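Local atomic coordinates of GGDEF family protein (Caulobacter vibrioides, PDB entry 3U2A), a protein that is named for the GGDEF family and, in this fragment, folds as a PAS domain that packs against a second copy of itself. Residues A[23-28]-A[111-116]; A[36-41]-A[49-54]; A[68-73]-A[85-90]. All blocks are in the same frame, centred on the assembly; numbering follows the deposited sequence. Where two conformers were deposited one is given.

Contact 1: A[23-28]-A[111-116]; sequences DVALWI and GVVAPE
Trp27 lies flat against Gly111 where strands 25-30 and 109-113 of the PAS domain's antiparallel sheet, first and last in chain order, run as neighbours in the middle of the sheet. Because Gly111 carries no side chain, the indole can settle directly on its backbone: the peptide N of Gly111 stands 3.5 Å above the ring plane, over the centre, and Gly111 CA makes a CH-pi contact with the five-membered ring. With Trp27 CG held between its own backbone N and carbonyl carbon (chi1 58°), the indole starts out toward the glycine, CG lying 3.8 Å from Gly111 O. The ring's NH edge then meets the next peptide, and NE1 gives a weak hydrogen bond to Val112 O, which lies in the ring plane. Under the indole the backbones are joined by an antiparallel ladder. Trp27 and Gly111 are a hydrogen-bonded pair, Trp27 N reaching Gly111 O at 3.0 Å and Gly111 N returning to Trp27 O at 2.9 Å. Two residues along, Ala25 and Val113 repeat the exchange. On one side of the sheet, Trp10 and Ala22 of the second subunit pack against Leu26 and Val112 respectively. On the other, the side of the indole, Trp98 and Leu38 also meet Trp27, and Val113 CG1 rests 3.6 Å from Ala25 CB.

Contact 2: A[36-41]-A[49-54]; sequences LRLNGA and PLAPEC
Leu36 and Cys54 form a hydrogen-bonded antiparallel pair at one edge of the PAS sheet, where the short strand 53-54 returns alongside strand 35-40. Leu36 N gives a nearly straight bond to Cys54 O (175° at the hydrogen), and Cys54 N answers to Leu36 O at 2.9 Å. A single water ties the preceding turn to the same strand. It donates to Leu36 O, giving that carbonyl a second donor, and its other hydrogen goes to Leu50 O at 2.6 Å. On the face carrying the Leu36 and Cys54 side chains, Cys54 SG rests 3.8 Å from Leu36 CD2.

Beyond this pair the incoming chain turns through a cis peptide before Pro52, yet one more rung survives: Leu38 N reaches Pro52 O at 2.9 Å, the donor lying 42° out of the carbonyl plane. Leu38 then packs on the turn itself. Its CD1 meets Leu50 CB at 3.8 Å, while its CB faces Ala51 CB more loosely.

Arg37 and Glu53, the neighbouring non-hydrogen-bonded pair, turn to the other face. There Glu53 OE1 comes within 3.5 Å of Arg37 CG, touching the aliphatic part of the chain and not its charge; the same oxygen has a long, weak ion pair with Arg35 NE.

Outside this first shell, Phe59 of helix 56-62 backs both Leu36 and Leu50, and Trp27 of the adjoining strand backs Leu38. The Arg37 guanidinium is engaged further out, by a salt bridge from NH1 to Glu30 and a hydrogen bond from NH2 to the backbone O of Ile9 of the second subunit.

Contact 3: A[68-73]-A[85-90]; sequences RAQAEE and VARFRV
Gln70 OE1 accepts the backbone N-H of Arg87 at 3.0 Å, joining helix 68-75 to the chain that leaves the edge strand 83-86 of the PAS sheet. The bond is nearly straight (168° at the hydrogen), and its donor lies in the plane of the amide carbonyl. A bend at chi2 (-62°) turns Gln70 CD back toward that backbone, and the side-chain CB and CG lie close to Arg87 O on the way. At the other end of the amide, NE2 makes a weak, long bond to a water that donates to Val85 O at 2.7 Å. One glutamine thus reaches two successive peptides at the end of the strand, one of them through solvent.

The apolar half of the contact lies alongside. Phe88 turns a face to the helix, and Ala71 CA stands 3.6 Å above the ring, offset toward the rim, in a CH-pi contact. Trp98 stacks with the same phenyl ring, and Phe59 of helix 56-62 meets it steeply. Nearer the strand, Glu73 CB packs loosely on Ala86 CB at 4.1 Å.

Glu73 and Arg87 take their salt bridges outside the contact, with Arg78 and Lys76 and with Glu116. No salt bridge links the two segments; the helix is joined to the end of the strand and the chain beyond it by a hydrogen bond to a neutral side-chain amide and by an aromatic face laid against its backbone.

Overall arrangement
Contacts 1 and 2 lie in one sheet on neighbouring strands: strand 25-30 pairs with 109-113 in contact 1 and with 35-40, which carries contact 2. Contact 1 is the buried core, whereas contacts 2 and 3 are partly exposed and lie on opposite sides of the chain's centre, their nearest atoms about 6 Å apart. The first two rest on backbone ladders, with a bridging water added in contact 2; contact 3 instead joins a helix to the end of a strand and the loop after it through a side-chain amide and an aromatic ring. Contacts 1 and 2 also meet the second subunit, contact 3 does not. A salt bridge between Glu116 and Arg87 connects contact 1 with contact 3.

Contact 1: A[23-28]-A[111-116]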
ATOM      1  N   ASP A  23      -3.495  -4.090   5.860  1.00 13.66           N
ATOM      2  CA  ASP A  23      -2.985  -5.467   5.730  1.00 14.46           C
ATOM      3  C   ASP A  23      -2.103  -5.605   4.490  1.00 17.44           C
ATOM      4  O   ASP A  23      -2.238  -6.551   3.721  1.00 17.60           O
ATOM      5  CB  ASP A  23      -4.126  -6.486   5.688  1.00 21.03           C
ATOM      6  CG  ASP A  23      -3.674  -7.885   6.058  1.00 26.87           C
ATOM      7  OD1 ASP A  23      -2.712  -7.998   6.849  1.00 28.30           O
ATOM      8  OD2 ASP A  23      -4.281  -8.868   5.561  1.00 27.96           O
ATOM      9  N   VAL A  24      -1.217  -4.631   4.312  1.00 12.42           N
ATOM     10  CA  VAL A  24      -0.355  -4.505   3.134  0.50 11.94           C
ATOM     11  C   VAL A  24       1.115  -4.408   3.598  1.00 12.48           C
ATOM     12  O   VAL A  24       1.382  -3.967   4.730  1.00 12.11           O
ATOM     13  CB  VAL A  24      -0.795  -3.232   2.322  0.50 12.88           C
ATOM     14  CG1 VAL A  24       0.334  -2.627   1.468  0.50 11.76           C
ATOM     15  CG2 VAL A  24      -2.032  -3.530   1.482  0.50 15.07           C
ATOM     16  N   ALA A  25       2.058  -4.777   2.733  1.00 12.86           N
ATOM     17  CA  ALA A  25       3.471  -4.535   3.009  1.00 11.42           C
ATOM     18  C   ALA A  25       4.138  -3.845   1.815  1.00 11.90           C
ATOM     19  O   ALA A  25       3.642  -3.904   0.681  1.00 13.17           O
ATOM     20  CB  ALA A  25       4.209  -5.827   3.372  1.00 11.58           C
ATOM     21  N   LEU A  26       5.245  -3.164   2.081  1.00 11.57           N
ATOM     22  CA  LEU A  26       6.034  -2.564   1.021  1.00 10.95           C
ATOM     23  C   LEU A  26       7.277  -3.420   0.803  1.00 10.90           C
ATOM     24  O   LEU A  26       7.770  -4.048   1.732  1.00 13.12           O
ATOM     25  CB  LEU A  26       6.417  -1.137   1.404  1.00 12.47           C
ATOM     26  CG  LEU A  26       5.271  -0.178   1.772  1.00 12.50           C
ATOM     27  CD1 LEU A  26       5.807   1.191   2.193  1.00 14.23           C
ATOM     28  CD2 LEU A  26       4.277  -0.043   0.607  1.00 15.12           C
ATOM     29  N   TRP A  27       7.770  -3.449  -0.426  1.00 11.72           N
ATOM     30  CA  TRP A  27       8.955  -4.237  -0.755  1.00 11.83           C
ATOM     31  C   TRP A  27       9.878  -3.460  -1.679  1.00 13.30           C
ATOM     32  O   TRP A  27       9.426  -2.624  -2.491  1.00 12.85           O
ATOM     33  CB  TRP A  27       8.577  -5.599  -1.373  1.00 12.36           C
ATOM     34  CG  TRP A  27       7.739  -5.512  -2.646  1.00 10.44           C
ATOM     35  CD1 TRP A  27       6.381  -5.472  -2.727  1.00 11.54           C
ATOM     36  CD2 TRP A  27       8.225  -5.466  -3.996  1.00 11.31           C
ATOM     37  NE1 TRP A  27       5.984  -5.393  -4.048  1.00 11.62           N
ATOM     38  CE2 TRP A  27       7.093  -5.400  -4.848  1.00 10.41           C
ATOM     39  CE3 TRP A  27       9.504  -5.480  -4.572  1.00 13.23           C
ATOM     40  CZ2 TRP A  27       7.201  -5.337  -6.247  1.00 13.36           C
ATOM     41  CZ3 TRP A  27       9.615  -5.423  -5.968  1.00 13.15           C
ATOM     42  CH2 TRP A  27       8.470  -5.346  -6.789  1.00 14.12           C
ATOM     43  N   ILE A  28      11.176  -3.721  -1.513  1.00 11.40           N
ATOM     44  CA  ILE A  28      12.206  -3.276  -2.443  1.00 12.03           C
ATOM     45  C   ILE A  28      13.087  -4.478  -2.775  1.00 11.65           C
ATOM     46  O   ILE A  28      13.522  -5.199  -1.876  1.00 13.10           O
ATOM     47  CB  ILE A  28      13.057  -2.115  -1.871  1.00 14.82           C
ATOM     48  CG1 ILE A  28      12.186  -0.868  -1.658  1.00 13.15           C
ATOM     49  CG2 ILE A  28      14.216  -1.774  -2.820  1.00 12.92           C
ATOM     50  CD1 ILE A  28      12.846   0.235  -0.867  1.00 16.27           C
ATOM     51  N   GLY A 111       7.551  -1.870  -4.615  1.00 12.66           N
ATOM     52  CA  GLY A 111       6.113  -1.845  -4.737  1.00 11.76           C
ATOM     53  C   GLY A 111       5.393  -2.265  -3.483  1.00 10.53           C
ATOM     54  O   GLY A 111       5.934  -2.165  -2.371  1.00 11.33           O
ATOM     55  N   VAL A 112       4.161  -2.719  -3.691  1.00 10.55           N
ATOM     56  CA  VAL A 112       3.284  -3.171  -2.610  0.50 10.62           C
ATOM     57  C   VAL A 112       2.968  -4.658  -2.746  1.00 10.85           C
ATOM     58  O   VAL A 112       3.001  -5.225  -3.853  1.00 10.58           O
ATOM     59  CB  VAL A 112       1.965  -2.332  -2.562  0.50 12.05           C
ATOM     60  CG1 VAL A 112       0.928  -2.949  -1.619  0.50 16.02           C
ATOM     61  CG2 VAL A 112       2.267  -0.918  -2.116  0.50 11.39           C
ATOM     62  N   VAL A 113       2.682  -5.295  -1.621  1.00 10.72           N
ATOM     63  CA  VAL A 113       2.154  -6.644  -1.632  1.00 10.86           C
ATOM     64  C   VAL A 113       0.903  -6.641  -0.759  1.00 12.34           C
ATOM     65  O   VAL A 113       0.876  -6.049   0.337  1.00 11.22           O
ATOM     66  CB  VAL A 113       3.203  -7.722  -1.231  1.00 13.50           C
ATOM     67  CG1 VAL A 113       3.877  -7.379   0.090  1.00 13.21           C
ATOM     68  CG2 VAL A 113       2.566  -9.091  -1.167  1.00 13.58           C
ATOM     69  N   ALA A 114      -0.146  -7.256  -1.285  1.00 12.13           N
ATOM     70  CA  ALA A 114      -1.464  -7.177  -0.680  1.00 13.99           C
ATOM     71  C   ALA A 114      -2.140  -8.529  -0.704  1.00 15.28           C
ATOM     72  O   ALA A 114      -1.869  -9.334  -1.586  1.00 15.85           O
ATOM     73  CB  ALA A 114      -2.304  -6.160  -1.422  1.00 16.57           C
ATOM     74  N   PRO A 115      -3.040  -8.780   0.259  1.00 16.91           N
ATOM     75  CA  PRO A 115      -3.781 -10.047   0.218  1.00 19.65           C
ATOM     76  C   PRO A 115      -4.852  -9.985  -0.848  1.00 21.10           C
ATOM     77  O   PRO A 115      -5.562  -8.985  -0.958  1.00 24.16           O
ATOM     78  CB  PRO A 115      -4.417 -10.143   1.608  1.00 21.22           C
ATOM     79  CG  PRO A 115      -4.361  -8.799   2.181  1.00 17.45           C
ATOM     80  CD  PRO A 115      -3.466  -7.914   1.369  1.00 17.84           C
ATOM     81  N   GLU A 116      -4.977 -11.028  -1.660  1.00 27.30           N
ATOM     82  CA  GLU A 116      -5.972 -10.953  -2.727  1.00 29.84           C
ATOM     83  C   GLU A 116      -7.420 -11.090  -2.202  1.00 35.72           C
ATOM     84  O   GLU A 116      -8.385 -10.755  -2.901  1.00 37.70           O
ATOM     85  CB  GLU A 116      -5.632 -11.885  -3.898  1.00 33.47           C
ATOM     86  CG  GLU A 116      -6.183 -13.266  -3.798  1.00 36.75           C
ATOM     87  CD  GLU A 116      -6.328 -13.923  -5.154  1.00 44.12           C
ATOM     88  OE1 GLU A 116      -5.705 -13.441  -6.131  1.00 45.79           O
ATOM     89  OE2 GLU A 116      -7.068 -14.926  -5.236  1.00 44.70           O
TER

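Contact 2: A[36-41]-A[49-54]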
ATOM      1  N   LEU A  36      16.015  -8.651  -0.781  1.00 12.25           N
ATOM      2  CA  LEU A  36      14.607  -8.266  -0.836  1.00 11.40           C
ATOM      3  C   LEU A  36      14.259  -7.711   0.547  1.00 11.95           C
ATOM      4  O   LEU A  36      14.414  -8.397   1.562  1.00 15.89           O
ATOM      5  CB  LEU A  36      13.704  -9.470  -1.171  1.00 11.13           C
ATOM      6  CG  LEU A  36      12.196  -9.166  -1.108  1.00 15.05           C
ATOM      7  CD1 LEU A  36      11.756  -8.365  -2.332  1.00 13.24           C
ATOM      8  CD2 LEU A  36      11.391 -10.436  -0.969  1.00 19.87           C
ATOM      9  N   ARG A  37      13.804  -6.468   0.598  1.00 12.65           N
ATOM     10  CA  ARG A  37      13.402  -5.862   1.868  1.00 14.51           C
ATOM     11  C   ARG A  37      11.892  -5.714   1.972  1.00 15.47           C
ATOM     12  O   ARG A  37      11.229  -5.368   0.990  1.00 12.18           O
ATOM     13  CB  ARG A  37      14.085  -4.499   2.044  1.00 16.25           C
ATOM     14  CG  ARG A  37      15.599  -4.591   2.271  1.00 26.09           C
ATOM     15  CD  ARG A  37      16.337  -3.440   1.589  1.00 28.07           C
ATOM     16  NE  ARG A  37      16.034  -2.153   2.179  1.00 30.18           N
ATOM     17  CZ  ARG A  37      16.063  -0.989   1.532  1.00 29.16           C
ATOM     18  NH1 ARG A  37      16.363  -0.918   0.233  1.00 30.80           N
ATOM     19  NH2 ARG A  37      15.768   0.114   2.186  1.00 28.08           N
ATOM     20  N   LEU A  38      11.361  -5.977   3.170  1.00 12.71           N
ATOM     21  CA  LEU A  38       9.933  -5.820   3.460  1.00 14.03           C
ATOM     22  C   LEU A  38       9.671  -4.894   4.647  1.00 19.48           C
ATOM     23  O   LEU A  38      10.445  -4.866   5.612  1.00 18.85           O
ATOM     24  CB  LEU A  38       9.294  -7.182   3.735  1.00 14.49           C
ATOM     25  CG  LEU A  38       9.121  -8.107   2.539  1.00 16.63           C
ATOM     26  CD1 LEU A  38       8.991  -9.550   3.026  1.00 22.52           C
ATOM     27  CD2 LEU A  38       7.898  -7.699   1.724  1.00 19.54           C
ATOM     28  N   ASN A  39       8.577  -4.138   4.558  1.00 16.02           N
ATOM     29  CA  ASN A  39       8.127  -3.252   5.624  1.00 14.83           C
ATOM     30  C   ASN A  39       6.598  -3.247   5.681  1.00 15.22           C
ATOM     31  O   ASN A  39       5.935  -3.069   4.663  1.00 16.13           O
ATOM     32  CB  ASN A  39       8.641  -1.830   5.377  1.00 14.70           C
ATOM     33  CG  ASN A  39       8.417  -0.916   6.560  1.00 16.66           C
ATOM     34  OD1 ASN A  39       7.810   0.148   6.428  1.00 18.84           O
ATOM     35  ND2 ASN A  39       8.922  -1.316   7.728  1.00 17.43           N
ATOM     36  N   GLY A  40       6.046  -3.434   6.874  1.00 17.11           N
ATOM     37  CA  GLY A  40       4.595  -3.408   7.055  1.00 15.73           C
ATOM     38  C   GLY A  40       4.071  -4.747   7.518  1.00 14.87           C
ATOM     39  O   GLY A  40       4.710  -5.420   8.330  1.00 14.65           O
ATOM     40  N   ALA A  41       2.925  -5.152   6.970  1.00 13.99           N
ATOM     41  CA  ALA A  41       2.177  -6.314   7.474  1.00 15.17           C
ATOM     42  C   ALA A  41       2.693  -7.652   6.933  1.00 14.72           C
ATOM     43  O   ALA A  41       1.902  -8.523   6.529  1.00 15.17           O
ATOM     44  CB  ALA A  41       0.657  -6.150   7.194  1.00 14.04           C
ATOM     45  N   PRO A  49       8.699 -14.882   7.787  1.00 21.01           N
ATOM     46  CA  PRO A  49      10.044 -15.474   7.689  1.00 20.66           C
ATOM     47  C   PRO A  49      11.039 -14.699   6.812  1.00 22.29           C
ATOM     48  O   PRO A  49      12.248 -14.861   6.975  1.00 23.54           O
ATOM     49  CB  PRO A  49       9.766 -16.845   7.078  1.00 21.90           C
ATOM     50  CG  PRO A  49       8.419 -17.194   7.595  1.00 22.64           C
ATOM     51  CD  PRO A  49       7.657 -15.894   7.513  1.00 20.45           C
ATOM     52  N   LEU A  50      10.531 -13.876   5.902  1.00 18.64           N
ATOM     53  CA  LEU A  50      11.374 -13.104   4.987  1.00 18.68           C
ATOM     54  C   LEU A  50      11.747 -11.732   5.521  1.00 17.94           C
ATOM     55  O   LEU A  50      12.738 -11.147   5.089  1.00 19.21           O
ATOM     56  CB  LEU A  50      10.664 -12.910   3.643  1.00 18.37           C
ATOM     57  CG  LEU A  50      10.168 -14.154   2.895  1.00 18.49           C
ATOM     58  CD1 LEU A  50       9.536 -13.744   1.572  1.00 14.69           C
ATOM     59  CD2 LEU A  50      11.285 -15.151   2.687  1.00 16.10           C
ATOM     60  N   ALA A  51      10.926 -11.204   6.420  1.00 17.85           N
ATOM     61  CA  ALA A  51      11.096  -9.836   6.916  1.00 16.60           C
ATOM     62  C   ALA A  51      12.134  -9.785   8.035  1.00 19.16           C
ATOM     63  O   ALA A  51      12.224 -10.724   8.828  1.00 21.17           O
ATOM     64  CB  ALA A  51       9.770  -9.300   7.404  1.00 19.70           C
ATOM     65  N   PRO A  52      12.897  -8.681   8.139  1.00 18.91           N
ATOM     66  CA  PRO A  52      12.866  -7.429   7.365  1.00 17.81           C
ATOM     67  C   PRO A  52      13.613  -7.490   6.020  1.00 17.04           C
ATOM     68  O   PRO A  52      13.429  -6.612   5.165  1.00 17.48           O
ATOM     69  CB  PRO A  52      13.560  -6.445   8.307  1.00 19.76           C
ATOM     70  CG  PRO A  52      14.544  -7.283   9.024  1.00 22.08           C
ATOM     71  CD  PRO A  52      13.851  -8.593   9.261  1.00 20.30           C
ATOM     72  N   GLU A  53      14.457  -8.508   5.850  1.00 17.33           N
ATOM     73  CA  GLU A  53      15.270  -8.660   4.643  1.00 17.05           C
ATOM     74  C   GLU A  53      15.599 -10.118   4.417  1.00 16.30           C
ATOM     75  O   GLU A  53      15.811 -10.854   5.376  1.00 18.05           O
ATOM     76  CB  GLU A  53      16.570  -7.885   4.807  1.00 20.00           C
ATOM     77  CG  GLU A  53      17.423  -7.781   3.572  1.00 28.12           C
ATOM     78  CD  GLU A  53      18.639  -6.940   3.838  1.00 33.87           C
ATOM     79  OE1 GLU A  53      18.738  -5.845   3.254  1.00 43.73           O
ATOM     80  OE2 GLU A  53      19.474  -7.361   4.662  1.00 35.00           O
ATOM     81  N   CYS A  54      15.629 -10.528   3.151  1.00 14.67           N
ATOM     82  CA  CYS A  54      15.980 -11.903   2.787  1.00 13.02           C
ATOM     83  C   CYS A  54      16.686 -11.964   1.444  1.00 13.65           C
ATOM     84  O   CYS A  54      16.719 -10.979   0.706  1.00 14.62           O
ATOM     85  CB  CYS A  54      14.740 -12.804   2.761  1.00 14.14           C
ATOM     86  SG  CYS A  54      13.602 -12.469   1.414  1.00 15.23           S
TER
HETATM   87  O   HOH W   1      12.305  -9.156   3.432  1.00 32.72           O

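Contact 3: A[68-73]-A[85-90]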
ATOM      1  N   ARG A  68       6.135 -21.202  -8.003  0.50 16.52           N
ATOM      2  CA  ARG A  68       7.455 -20.577  -8.094  0.50 16.12           C
ATOM      3  C   ARG A  68       7.757 -19.851  -9.406  0.50 14.80           C
ATOM      4  O   ARG A  68       8.579 -18.935  -9.424  0.50 16.26           O
ATOM      5  CB  ARG A  68       8.554 -21.552  -7.691  0.50 17.82           C
ATOM      6  CG  ARG A  68       8.440 -21.858  -6.223  0.50 17.32           C
ATOM      7  CD  ARG A  68       9.471 -22.811  -5.730  0.50 20.95           C
ATOM      8  NE  ARG A  68       9.456 -22.809  -4.276  0.50 20.80           N
ATOM      9  CZ  ARG A  68       9.776 -23.850  -3.532  0.50 21.99           C
ATOM     10  NH1 ARG A  68      10.132 -24.999  -4.102  0.50 23.05           N
ATOM     11  NH2 ARG A  68       9.734 -23.744  -2.224  0.50 22.35           N
ATOM     12  N   ALA A  69       7.073 -20.230 -10.485  1.00 13.58           N
ATOM     13  CA  ALA A  69       7.144 -19.454 -11.738  1.00 14.63           C
ATOM     14  C   ALA A  69       6.564 -18.056 -11.538  1.00 12.75           C
ATOM     15  O   ALA A  69       7.167 -17.062 -11.971  1.00 13.44           O
ATOM     16  CB  ALA A  69       6.424 -20.159 -12.867  1.00 19.76           C
ATOM     17  N   GLN A  70       5.405 -17.982 -10.880  1.00 13.84           N
ATOM     18  CA  GLN A  70       4.786 -16.696 -10.549  1.00 17.13           C
ATOM     19  C   GLN A  70       5.617 -15.852  -9.571  1.00 14.33           C
ATOM     20  O   GLN A  70       5.778 -14.653  -9.786  1.00 16.47           O
ATOM     21  CB  GLN A  70       3.340 -16.874 -10.069  1.00 18.07           C
ATOM     22  CG  GLN A  70       2.283 -16.727 -11.180  1.00 25.81           C
ATOM     23  CD  GLN A  70       2.276 -15.336 -11.840  1.00 33.68           C
ATOM     24  OE1 GLN A  70       1.860 -14.332 -11.239  1.00 29.27           O
ATOM     25  NE2 GLN A  70       2.735 -15.280 -13.087  1.00 32.39           N
ATOM     26  N   ALA A  71       6.171 -16.478  -8.523  1.00 12.54           N
ATOM     27  CA  ALA A  71       7.123 -15.815  -7.608  1.00 14.08           C
ATOM     28  C   ALA A  71       8.302 -15.161  -8.333  1.00 14.93           C
ATOM     29  O   ALA A  71       8.732 -14.051  -7.985  1.00 12.63           O
ATOM     30  CB  ALA A  71       7.639 -16.806  -6.559  1.00 11.91           C
ATOM     31  N   GLU A  72       8.825 -15.863  -9.342  1.00 12.43           N
ATOM     32  CA  GLU A  72       9.983 -15.401 -10.090  1.00 12.73           C
ATOM     33  C   GLU A  72       9.700 -14.120 -10.849  1.00 14.51           C
ATOM     34  O   GLU A  72      10.634 -13.347 -11.116  1.00 12.17           O
ATOM     35  CB  GLU A  72      10.478 -16.483 -11.053  1.00 12.94           C
ATOM     36  CG  GLU A  72      11.966 -16.370 -11.402  1.00 19.76           C
ATOM     37  CD  GLU A  72      12.867 -16.460 -10.164  1.00 22.05           C
ATOM     38  OE1 GLU A  72      13.891 -15.752 -10.126  1.00 23.69           O
ATOM     39  OE2 GLU A  72      12.549 -17.218  -9.218  1.00 20.32           O
ATOM     40  N   GLU A  73       8.429 -13.896 -11.199  1.00 12.13           N
ATOM     41  CA  GLU A  73       8.025 -12.667 -11.891  1.00 15.32           C
ATOM     42  C   GLU A  73       8.308 -11.403 -11.068  1.00 14.84           C
ATOM     43  O   GLU A  73       8.476 -10.322 -11.638  1.00 14.58           O
ATOM     44  CB  GLU A  73       6.557 -12.719 -12.326  1.00 17.25           C
ATOM     45  CG  GLU A  73       6.250 -13.757 -13.419  1.00 16.90           C
ATOM     46  CD  GLU A  73       7.057 -13.537 -14.689  1.00 20.73           C
ATOM     47  OE1 GLU A  73       7.061 -12.403 -15.200  1.00 25.27           O
ATOM     48  OE2 GLU A  73       7.694 -14.494 -15.174  1.00 28.14           O
ATOM     49  N   VAL A  85       3.954  -7.310 -11.884  1.00 13.72           N
ATOM     50  CA  VAL A  85       2.649  -7.824 -11.460  1.00 18.92           C
ATOM     51  C   VAL A  85       2.779  -9.335 -11.273  1.00 19.22           C
ATOM     52  O   VAL A  85       3.156 -10.068 -12.197  1.00 18.75           O
ATOM     53  CB  VAL A  85       1.501  -7.499 -12.471  1.00 21.21           C
ATOM     54  CG1 VAL A  85       0.159  -8.029 -11.955  1.00 25.95           C
ATOM     55  CG2 VAL A  85       1.394  -6.007 -12.722  1.00 22.70           C
ATOM     56  N   ALA A  86       2.500  -9.800 -10.065  1.00 16.37           N
ATOM     57  CA  ALA A  86       2.598 -11.223  -9.788  1.00 16.32           C
ATOM     58  C   ALA A  86       1.609 -11.607  -8.712  1.00 15.03           C
ATOM     59  O   ALA A  86       1.238 -10.788  -7.865  1.00 15.60           O
ATOM     60  CB  ALA A  86       4.025 -11.595  -9.364  1.00 17.22           C
ATOM     61  N   ARG A  87       1.180 -12.861  -8.741  1.00 13.67           N
ATOM     62  CA  ARG A  87       0.338 -13.369  -7.671  1.00 16.63           C
ATOM     63  C   ARG A  87       0.716 -14.803  -7.369  1.00 17.62           C
ATOM     64  O   ARG A  87       0.843 -15.612  -8.279  1.00 16.80           O
ATOM     65  CB  ARG A  87      -1.154 -13.238  -8.008  1.00 22.59           C
ATOM     66  CG  ARG A  87      -1.610 -13.830  -9.316  1.00 29.80           C
ATOM     67  CD  ARG A  87      -3.116 -13.607  -9.503  1.00 39.88           C
ATOM     68  NE  ARG A  87      -3.905 -14.286  -8.473  1.00 44.12           N
ATOM     69  CZ  ARG A  87      -4.395 -15.518  -8.588  1.00 49.76           C
ATOM     70  NH1 ARG A  87      -4.185 -16.223  -9.696  1.00 55.49           N
ATOM     71  NH2 ARG A  87      -5.098 -16.052  -7.597  1.00 50.19           N
ATOM     72  N   PHE A  88       0.925 -15.108  -6.099  1.00 15.63           N
ATOM     73  CA  PHE A  88       1.307 -16.465  -5.713  1.00 14.51           C
ATOM     74  C   PHE A  88       1.038 -16.698  -4.242  1.00 16.85           C
ATOM     75  O   PHE A  88       0.827 -15.744  -3.479  1.00 16.00           O
ATOM     76  CB  PHE A  88       2.782 -16.765  -6.045  1.00 15.43           C
ATOM     77  CG  PHE A  88       3.785 -15.888  -5.322  1.00 14.71           C
ATOM     78  CD1 PHE A  88       4.162 -14.649  -5.853  1.00 16.89           C
ATOM     79  CD2 PHE A  88       4.386 -16.320  -4.148  1.00 18.31           C
ATOM     80  CE1 PHE A  88       5.101 -13.846  -5.204  1.00 15.96           C
ATOM     81  CE2 PHE A  88       5.327 -15.513  -3.484  1.00 18.69           C
ATOM     82  CZ  PHE A  88       5.677 -14.281  -4.019  1.00 13.71           C
ATOM     83  N   ARG A  89       1.043 -17.971  -3.850  1.00 17.93           N
ATOM     84  CA  ARG A  89       0.811 -18.343  -2.465  1.00 19.69           C
ATOM     85  C   ARG A  89       2.146 -18.643  -1.826  1.00 19.68           C
ATOM     86  O   ARG A  89       3.062 -19.091  -2.508  1.00 17.57           O
ATOM     87  CB  ARG A  89      -0.072 -19.578  -2.385  1.00 19.20           C
ATOM     88  CG  ARG A  89      -1.461 -19.382  -2.943  1.00 25.16           C
ATOM     89  CD  ARG A  89      -2.123 -20.711  -3.268  1.00 26.51           C
ATOM     90  NE  ARG A  89      -1.535 -21.354  -4.441  1.00 22.36           N
ATOM     91  CZ  ARG A  89      -1.956 -22.494  -4.969  1.00 20.51           C
ATOM     92  NH1 ARG A  89      -2.982 -23.138  -4.437  1.00 26.91           N
ATOM     93  NH2 ARG A  89      -1.349 -22.991  -6.036  1.00 21.76           N
ATOM     94  N   VAL A  90       2.249 -18.388  -0.524  1.00 20.28           N
ATOM     95  CA  VAL A  90       3.411 -18.821   0.253  1.00 21.57           C
ATOM     96  C   VAL A  90       2.970 -19.911   1.217  1.00 20.01           C
ATOM     97  O   VAL A  90       1.766 -20.133   1.390  1.00 20.68           O
ATOM     98  CB  VAL A  90       4.093 -17.656   1.030  1.00 22.64           C
ATOM     99  CG1 VAL A  90       4.777 -16.694   0.057  1.00 22.25           C
ATOM    100  CG2 VAL A  90       3.078 -16.922   1.921  1.00 23.88           C
TER
HETATM  101  O   HOH W   2       3.194 -12.078 -13.942  1.00 35.19           O